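Hypothetical protein (Bacteroides eggerthii, PDB 4JGL) is of unknown function but adopts a streptavidin-like fold with two extra alpha helices and binds calcium ions. Local coordinates at residues E121-V126 with Y135-G140; G76-C81 with F114-D119. All blocks are in the same frame, centred on the assembly; numbering follows the deposited sequence.

Contact 1: E121-V126 with Y135-G140. With CA (calcium ion), chain C; CA (calcium ion), chain D.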
ATOM      1  N   GLU A 121     -15.246  -1.700 -13.621  1.00 12.71           N
ATOM      2  CA  GLU A 121     -14.844  -3.040 -13.196  0.50 13.00           C
ATOM      3  C   GLU A 121     -13.321  -3.204 -13.159  1.00 13.24           C
ATOM      4  O   GLU A 121     -12.819  -4.216 -12.688  1.00 15.30           O
ATOM      5  CB  GLU A 121     -15.522  -4.160 -14.028  0.50 15.93           C
ATOM      6  CG  GLU A 121     -14.966  -4.429 -15.427  0.50 18.39           C
ATOM      7  CD  GLU A 121     -15.600  -5.665 -16.117  0.50 17.40           C
ATOM      8  OE1 GLU A 121     -16.514  -6.255 -15.528  0.50 20.25           O
ATOM      9  OE2 GLU A 121     -15.198  -6.040 -17.240  0.50 14.49           O
ATOM     10  N   ASN A 122     -12.591  -2.207 -13.644  1.00 13.04           N
ATOM     11  CA  ASN A 122     -11.123  -2.265 -13.701  1.00 14.24           C
ATOM     12  C   ASN A 122     -10.425  -1.623 -12.493  1.00 11.35           C
ATOM     13  O   ASN A 122      -9.202  -1.536 -12.451  1.00 12.59           O
ATOM     14  CB  ASN A 122     -10.610  -1.584 -15.005  1.00 17.01           C
ATOM     15  CG  ASN A 122     -10.931  -2.355 -16.253  1.00 24.89           C
ATOM     16  OD1 ASN A 122     -11.126  -3.556 -16.222  1.00 26.04           O
ATOM     17  ND2 ASN A 122     -10.942  -1.655 -17.381  1.00 36.68           N
ATOM     18  N   SER A 123     -11.213  -1.170 -11.523  1.00 10.23           N
ATOM     19  CA  SER A 123     -10.699  -0.641 -10.282  1.00 10.39           C
ATOM     20  C   SER A 123     -11.634  -1.086  -9.165  1.00 10.14           C
ATOM     21  O   SER A 123     -12.847  -1.265  -9.360  1.00 10.35           O
ATOM     22  CB  SER A 123     -10.615   0.876 -10.316  1.00 11.26           C
ATOM     23  OG  SER A 123     -11.903   1.449 -10.446  1.00 12.48           O
ATOM     24  N   ALA A 124     -11.069  -1.242  -7.982  1.00  9.78           N
ATOM     25  CA  ALA A 124     -11.820  -1.601  -6.777  1.00  9.50           C
ATOM     26  C   ALA A 124     -12.191  -0.378  -5.930  1.00  9.57           C
ATOM     27  O   ALA A 124     -13.318  -0.287  -5.426  1.00 11.16           O
ATOM     28  CB  ALA A 124     -11.000  -2.585  -5.943  1.00 10.51           C
ATOM     29  N   TYR A 125     -11.268   0.578  -5.828  1.00  9.54           N
ATOM     30  CA  TYR A 125     -11.484   1.783  -5.016  1.00  8.82           C
ATOM     31  C   TYR A 125     -10.763   2.962  -5.643  1.00  8.85           C
ATOM     32  O   TYR A 125      -9.837   2.787  -6.443  1.00  9.70           O
ATOM     33  CB  TYR A 125     -10.973   1.623  -3.572  1.00 10.21           C
ATOM     34  CG  TYR A 125     -11.568   0.504  -2.796  1.00 10.36           C
ATOM     35  CD1 TYR A 125     -11.083  -0.781  -2.895  1.00 10.59           C
ATOM     36  CD2 TYR A 125     -12.643   0.721  -1.951  1.00 10.61           C
ATOM     37  CE1 TYR A 125     -11.654  -1.836  -2.165  1.00 12.17           C
ATOM     38  CE2 TYR A 125     -13.224  -0.306  -1.246  1.00 12.46           C
ATOM     39  CZ  TYR A 125     -12.739  -1.583  -1.357  1.00 12.60           C
ATOM     40  OH  TYR A 125     -13.313  -2.621  -0.656  1.00 15.54           O
ATOM     41  N   VAL A 126     -11.157   4.159  -5.222  1.00  9.23           N
ATOM     42  CA  VAL A 126     -10.438   5.388  -5.513  1.00  9.41           C
ATOM     43  C   VAL A 126     -10.391   6.224  -4.231  1.00  9.95           C
ATOM     44  O   VAL A 126     -11.315   6.174  -3.410  1.00 10.55           O
ATOM     45  CB  VAL A 126     -11.114   6.168  -6.676  1.00 10.60           C
ATOM     46  CG1 VAL A 126     -12.540   6.612  -6.314  1.00 11.75           C
ATOM     47  CG2 VAL A 126     -10.237   7.352  -7.138  1.00 11.28           C
ATOM     48  N   TYR A 135      -5.436  11.432  -7.749  1.00 10.24           N
ATOM     49  CA  TYR A 135      -6.143  10.406  -7.005  1.00  9.79           C
ATOM     50  C   TYR A 135      -5.482   9.053  -7.159  1.00  9.55           C
ATOM     51  O   TYR A 135      -5.286   8.600  -8.279  1.00 10.17           O
ATOM     52  CB  TYR A 135      -7.585  10.289  -7.492  1.00 10.80           C
ATOM     53  CG  TYR A 135      -8.401  11.541  -7.279  1.00 11.77           C
ATOM     54  CD1 TYR A 135      -9.028  11.776  -6.078  1.00 13.45           C
ATOM     55  CD2 TYR A 135      -8.520  12.506  -8.276  1.00 13.47           C
ATOM     56  CE1 TYR A 135      -9.775  12.915  -5.867  1.00 13.86           C
ATOM     57  CE2 TYR A 135      -9.265  13.646  -8.066  1.00 15.05           C
ATOM     58  CZ  TYR A 135      -9.899  13.846  -6.876  1.00 14.95           C
ATOM     59  OH  TYR A 135     -10.648  15.000  -6.687  1.00 19.31           O
ATOM     60  N   TYR A 136      -5.143   8.421  -6.035  1.00  9.95           N
ATOM     61  CA  TYR A 136      -4.724   7.038  -6.068  1.00  9.64           C
ATOM     62  C   TYR A 136      -5.939   6.134  -6.217  1.00  9.45           C
ATOM     63  O   TYR A 136      -6.967   6.334  -5.577  1.00 11.47           O
ATOM     64  CB  TYR A 136      -3.981   6.667  -4.786  1.00  9.88           C
ATOM     65  CG  TYR A 136      -2.543   7.095  -4.781  1.00 10.88           C
ATOM     66  CD1 TYR A 136      -1.590   6.403  -5.515  1.00 11.42           C
ATOM     67  CD2 TYR A 136      -2.120   8.182  -4.038  1.00 13.32           C
ATOM     68  CE1 TYR A 136      -0.248   6.794  -5.539  1.00 13.57           C
ATOM     69  CE2 TYR A 136      -0.786   8.568  -4.037  1.00 15.56           C
ATOM     70  CZ  TYR A 136       0.144   7.875  -4.791  1.00 15.82           C
ATOM     71  OH  TYR A 136       1.461   8.307  -4.802  1.00 20.18           O
ATOM     72  N   TYR A 137      -5.796   5.116  -7.046  1.00  9.11           N
ATOM     73  CA  TYR A 137      -6.762   4.050  -7.171  1.00  9.07           C
ATOM     74  C   TYR A 137      -6.221   2.782  -6.546  1.00  9.24           C
ATOM     75  O   TYR A 137      -5.006   2.617  -6.393  1.00 10.92           O
ATOM     76  CB  TYR A 137      -7.061   3.786  -8.644  1.00 10.24           C
ATOM     77  CG  TYR A 137      -7.851   4.894  -9.318  1.00  9.89           C
ATOM     78  CD1 TYR A 137      -7.281   6.135  -9.594  1.00 10.14           C
ATOM     79  CD2 TYR A 137      -9.169   4.703  -9.691  1.00 10.44           C
ATOM     80  CE1 TYR A 137      -7.998   7.127 -10.243  1.00 10.70           C
ATOM     81  CE2 TYR A 137      -9.882   5.692 -10.340  1.00 11.52           C
ATOM     82  CZ  TYR A 137      -9.283   6.892 -10.623  1.00 11.03           C
ATOM     83  OH  TYR A 137     -10.044   7.862 -11.260  1.00 13.52           O
ATOM     84  N   LEU A 138      -7.136   1.878  -6.198  1.00  8.78           N
ATOM     85  CA  LEU A 138      -6.780   0.502  -5.835  1.00  8.71           C
ATOM     86  C   LEU A 138      -7.369  -0.373  -6.925  1.00  8.62           C
ATOM     87  O   LEU A 138      -8.581  -0.495  -7.064  1.00  9.84           O
ATOM     88  CB  LEU A 138      -7.360   0.098  -4.476  1.00  9.19           C
ATOM     89  CG  LEU A 138      -6.918   0.882  -3.256  1.00 10.84           C
ATOM     90  CD1 LEU A 138      -7.562   0.350  -1.994  1.00 12.27           C
ATOM     91  CD2 LEU A 138      -5.435   0.870  -3.102  1.00 14.79           C
ATOM     92  N   CYS A 139      -6.503  -1.031  -7.695  1.00  8.84           N
ATOM     93  CA  CYS A 139      -6.877  -1.976  -8.737  1.00  8.74           C
ATOM     94  C   CYS A 139      -6.450  -3.358  -8.301  1.00  9.36           C
ATOM     95  O   CYS A 139      -5.254  -3.607  -8.116  1.00  9.04           O
ATOM     96  CB  CYS A 139      -6.213  -1.598 -10.061  1.00 10.03           C
ATOM     97  SG  CYS A 139      -6.577   0.079 -10.629  1.00 11.87           S
ATOM     98  N   GLY A 140      -7.404  -4.254  -8.086  1.00  9.72           N
ATOM     99  CA  GLY A 140      -7.044  -5.592  -7.618  1.00  9.63           C
ATOM    100  C   GLY A 140      -6.056  -6.254  -8.553  1.00 11.08           C
ATOM    101  O   GLY A 140      -6.217  -6.206  -9.772  1.00 11.08           O
TER
HETATM  102 CA    CA C 201     -15.518  -8.139 -18.295  0.75 17.11          CA
HETATM  103 CA    CA D 202     -15.169  -0.997  -9.323  1.00 11.62          CA
HETATM  104  O   HOH W   1     -17.318  -8.464 -16.676  1.00 19.01           O
HETATM  105  O   HOH W   2     -15.697  -1.021  -7.023  1.00 14.05           O
HETATM  106  O   HOH W   3     -13.579  -7.204 -19.294  1.00 26.66           O
HETATM  107  O   HOH W   4     -16.953  -7.133 -19.732  1.00 33.01           O
HETATM  108  O   HOH W   5     -17.229  -2.088  -9.840  1.00 16.02           O
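V126 places CG2 anti to its backbone N, and Y137 sets CG anti to its carbonyl carbon (chi1 -70°) with the ring turned by chi2 71°; the two side chains lie side by side, pointing the same way, with the methyl over the ring. V126 CG2 lies 3.6 Å from the centroid of the Y137 ring, 11° off its normal, a CH-pi contact over the centre of one face. The same methyl touches Y135 CB at 4.0 Å. The far end of the tyrosine is held by A31 O and F34 N, to which its OH is hydrogen-bonded, and F38 meets the ring edge-to-face. Replacing Y137 by an alanine would probably leave V126 CG2 without its aromatic floor, open a gap there, and leave A31 O and F34 N without their hydroxyl partner. On the opposite face of the sheet Y125 and L138 cross obliquely, CD1 to CD1 at 3.8 Å. Between these layers runs the antiparallel ladder of the hairpin formed by strands 125-127 and 135-140. L138 N donates to Y125 O at 2.9 Å. L138 O is gripped twice: by A124 N at 2.8 Å, nearly in line with the C=O bond, and by Y125 N at 3.1 Å, in the carbonyl plane on a lone pair. Two residues facing one make a classic beta bulge. Just before it, S123 O binds a calcium ion at 2.3 Å, and a water on that ion donates to A124 O. The chemistry thus divides: apolar packing and a carbonyl oxygen that accepts two N-H groups fix the hairpin, while the carbonyl oxygens of S123 and A124 serve the metal and its water.

Contact 2: G76-C81 with F114-D119. With CA (calcium ion), chain D.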
ATOM      1  N   GLY A  76     -18.741   1.587   6.528  1.00 13.21           N
ATOM      2  CA  GLY A  76     -19.538   0.994   5.483  1.00 12.64           C
ATOM      3  C   GLY A  76     -18.647   0.309   4.454  1.00 13.52           C
ATOM      4  O   GLY A  76     -17.866  -0.583   4.776  1.00 14.97           O
ATOM      5  N   ASP A  77     -18.757   0.755   3.218  1.00 13.14           N
ATOM      6  CA  ASP A  77     -17.918   0.231   2.145  1.00 14.16           C
ATOM      7  C   ASP A  77     -16.555   0.923   2.034  1.00 12.43           C
ATOM      8  O   ASP A  77     -15.722   0.501   1.220  1.00 14.45           O
ATOM      9  CB  ASP A  77     -18.605   0.418   0.803  1.00 15.54           C
ATOM     10  CG  ASP A  77     -19.776  -0.500   0.584  1.00 20.25           C
ATOM     11  OD1 ASP A  77     -19.701  -1.698   0.951  1.00 21.92           O
ATOM     12  OD2 ASP A  77     -20.736   0.012  -0.025  1.00 26.20           O
ATOM     13  N   ASN A  78     -16.337   1.984   2.793  1.00 11.53           N
ATOM     14  CA  ASN A  78     -15.124   2.771   2.676  1.00 11.20           C
ATOM     15  C   ASN A  78     -14.013   2.272   3.573  1.00 11.70           C
ATOM     16  O   ASN A  78     -14.240   1.923   4.725  1.00 14.05           O
ATOM     17  CB  ASN A  78     -15.417   4.215   2.993  1.00 12.17           C
ATOM     18  CG  ASN A  78     -16.442   4.824   2.089  1.00 13.09           C
ATOM     19  OD1 ASN A  78     -16.794   4.275   1.042  1.00 14.62           O
ATOM     20  ND2 ASN A  78     -16.945   5.976   2.499  1.00 17.04           N
ATOM     21  N   ILE A  79     -12.787   2.284   3.045  1.00 11.57           N
ATOM     22  CA  ILE A  79     -11.608   1.926   3.795  1.00 11.75           C
ATOM     23  C   ILE A  79     -10.960   3.211   4.297  1.00 11.44           C
ATOM     24  O   ILE A  79     -10.439   3.998   3.504  1.00 12.87           O
ATOM     25  CB  ILE A  79     -10.595   1.149   2.945  1.00 11.10           C
ATOM     26  CG1 ILE A  79     -11.224  -0.060   2.263  1.00 13.53           C
ATOM     27  CG2 ILE A  79      -9.393   0.713   3.771  1.00 13.23           C
ATOM     28  CD1 ILE A  79     -10.296  -0.709   1.213  1.00 15.54           C
ATOM     29  N   GLN A  80     -10.949   3.419   5.612  1.00 11.66           N
ATOM     30  CA  GLN A  80     -10.348   4.592   6.219  1.00 12.04           C
ATOM     31  C   GLN A  80      -8.982   4.234   6.799  1.00 12.60           C
ATOM     32  O   GLN A  80      -8.903   3.460   7.772  1.00 13.78           O
ATOM     33  CB  GLN A  80     -11.218   5.117   7.362  1.00 15.71           C
ATOM     34  CG  GLN A  80     -12.528   5.684   6.945  1.00 21.37           C
ATOM     35  CD  GLN A  80     -13.318   6.217   8.145  1.00 24.18           C
ATOM     36  OE1 GLN A  80     -13.183   5.725   9.264  1.00 32.45           O
ATOM     37  NE2 GLN A  80     -14.136   7.214   7.903  1.00 27.16           N
ATOM     38  N   CYS A  81      -7.949   4.893   6.295  1.00 12.92           N
ATOM     39  CA  CYS A  81      -6.550   4.548   6.554  1.00 12.04           C
ATOM     40  C   CYS A  81      -5.837   5.673   7.300  1.00 13.00           C
ATOM     41  O   CYS A  81      -5.817   6.816   6.844  1.00 15.48           O
ATOM     42  CB  CYS A  81      -5.787   4.276   5.241  1.00 12.71           C
ATOM     43  SG  CYS A  81      -6.460   3.002   4.239  1.00 14.82           S
ATOM     44  N   PHE A 114     -10.630   5.330   0.982  1.00 10.69           N
ATOM     45  CA  PHE A 114     -10.860   4.674  -0.293  1.00 10.60           C
ATOM     46  C   PHE A 114     -12.334   4.304  -0.407  1.00 11.67           C
ATOM     47  O   PHE A 114     -12.878   3.636   0.490  1.00 12.65           O
ATOM     48  CB  PHE A 114      -9.981   3.440  -0.419  1.00 10.78           C
ATOM     49  CG  PHE A 114      -8.520   3.759  -0.569  1.00 11.37           C
ATOM     50  CD1 PHE A 114      -8.042   4.370  -1.730  1.00 12.14           C
ATOM     51  CD2 PHE A 114      -7.629   3.479   0.430  1.00 13.05           C
ATOM     52  CE1 PHE A 114      -6.690   4.680  -1.866  1.00 13.73           C
ATOM     53  CE2 PHE A 114      -6.282   3.787   0.298  1.00 14.28           C
ATOM     54  CZ  PHE A 114      -5.830   4.404  -0.846  1.00 14.63           C
ATOM     55  N   ILE A 115     -12.966   4.743  -1.502  1.00 11.12           N
ATOM     56  CA  ILE A 115     -14.375   4.490  -1.757  1.00 11.42           C
ATOM     57  C   ILE A 115     -14.523   3.606  -2.999  1.00 10.49           C
ATOM     58  O   ILE A 115     -13.676   3.629  -3.893  1.00 10.76           O
ATOM     59  CB  ILE A 115     -15.185   5.786  -1.927  1.00 13.00           C
ATOM     60  CG1 ILE A 115     -14.784   6.552  -3.176  1.00 13.58           C
ATOM     61  CG2 ILE A 115     -15.058   6.664  -0.681  1.00 17.15           C
ATOM     62  CD1 ILE A 115     -15.692   7.769  -3.443  1.00 17.80           C
ATOM     63  N   PRO A 116     -15.585   2.790  -3.068  1.00 11.29           N
ATOM     64  CA  PRO A 116     -15.724   1.937  -4.237  1.00 11.23           C
ATOM     65  C   PRO A 116     -15.896   2.711  -5.539  1.00 11.35           C
ATOM     66  O   PRO A 116     -16.243   3.898  -5.543  1.00 12.70           O
ATOM     67  CB  PRO A 116     -16.988   1.125  -3.941  1.00 13.48           C
ATOM     68  CG  PRO A 116     -17.081   1.137  -2.452  1.00 14.26           C
ATOM     69  CD  PRO A 116     -16.578   2.484  -2.028  1.00 12.90           C
ATOM     70  N   THR A 117     -15.686   2.002  -6.639  1.00 11.65           N
ATOM     71  CA  THR A 117     -15.894   2.507  -7.993  1.00 12.61           C
ATOM     72  C   THR A 117     -16.992   1.665  -8.668  1.00 13.67           C
ATOM     73  O   THR A 117     -16.718   0.771  -9.450  1.00 12.64           O
ATOM     74  CB  THR A 117     -14.585   2.487  -8.782  1.00 11.40           C
ATOM     75  OG1 THR A 117     -14.054   1.176  -8.773  1.00 10.52           O
ATOM     76  CG2 THR A 117     -13.572   3.461  -8.178  1.00 11.21           C
ATOM     77  N   PRO A 118     -18.274   1.935  -8.339  1.00 14.96           N
ATOM     78  CA  PRO A 118     -19.323   1.049  -8.841  1.00 15.66           C
ATOM     79  C   PRO A 118     -19.425   0.978 -10.357  1.00 17.31           C
ATOM     80  O   PRO A 118     -19.877  -0.046 -10.884  1.00 22.48           O
ATOM     81  CB  PRO A 118     -20.606   1.631  -8.223  1.00 18.48           C
ATOM     82  CG  PRO A 118     -20.255   3.021  -7.795  1.00 18.76           C
ATOM     83  CD  PRO A 118     -18.798   3.014  -7.486  1.00 16.32           C
ATOM     84  N   ASP A 119     -18.998   2.024 -11.052  1.00 15.89           N
ATOM     85  CA  ASP A 119     -19.162   2.102 -12.496  1.00 19.60           C
ATOM     86  C   ASP A 119     -17.949   1.632 -13.303  1.00 18.54           C
ATOM     87  O   ASP A 119     -17.944   1.720 -14.530  1.00 22.50           O
ATOM     88  CB  ASP A 119     -19.527   3.538 -12.893  1.00 22.77           C
ATOM     89  CG  ASP A 119     -20.831   4.018 -12.247  1.00 31.24           C
ATOM     90  OD1 ASP A 119     -21.727   3.184 -11.996  1.00 33.94           O
ATOM     91  OD2 ASP A 119     -20.940   5.228 -11.985  1.00 40.60           O
TER
HETATM   92 CA    CA D 202     -15.169  -0.997  -9.323  1.00 11.62          CA
HETATM   93  O   HOH W   2     -15.697  -1.021  -7.023  1.00 14.05           O
HETATM   94  O   HOH W   5     -17.229  -2.088  -9.840  1.00 16.02           O
HETATM   95  O   HOH W   6     -14.730  -3.347  -9.241  1.00 14.05           O
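N78 meets I115 and P116 beside the ladder that pairs strand 78-92 with strand 112-116. Its CB lies 3.6 Å from F114 O. With CG anti to the carbonyl carbon (chi1 -60°), the chain then runs alongside I115, pointing the same way, and N78 CG comes within 3.6 Å of I115 CG2. At the tip, N78 OD1 touches that methyl at 3.4 Å and also reaches P116 CD, the asparagine and proline side chains crossing at about a right angle. ND2, the other branch of the amide, lies farther from I115 CG2 than OD1 does. These are van der Waals contacts of an amide with aliphatic carbons. One residue earlier, D77 CB packs on P116 CG at 3.7 Å. Between these segments the backbone pairing is that of I79 with F114, an antiparallel hydrogen-bonded pair: I79 N donates to F114 O, and F114 N to I79 O, each at 2.9 Å. F114 O also receives a CA-H...O contact from N78. On the face carrying I79 and F114 the two CB atoms meet, and C81 SG approaches the phenylalanine at its edge, 5.1 Å from the centroid and 80° off the ring normal, a sulfur-aromatic contact. Farther along, T117 binds a calcium ion through both its carbonyl O and OG1; OG1, at 2.5 Å, closes a chelate with the backbone oxygen. Strand 78-92 is bordered on its other side by strand 64-75, where I79 touches Y72 and M74. Beyond strand 112-116 comes strand 125-127, whose Y125 packs on both I79 and F114, while F112 and F55 meet the F114 ring, setting this join within the curled antiparallel sheet of the streptavidin-like fold.

How the contacts relate
Contact 2 closes before contact 1 opens along the chain, and their centres lie about 9 Å apart on the same side of the chain's centre. Both belong to one curled antiparallel sheet: strand 112-116 pairs with strand 78-92 in contact 2 and has strand 125-127 of contact 1 as its other neighbour. V126 N probably bonds to I115 O at this shared seam. The loop between these two strands wraps a calcium ion, with T117 from contact 2, S123 from contact 1 and C120 between them as ligands. C120 is also disulfide-bonded to C35, so the loop that holds the metal is tied covalently to the segment around C35.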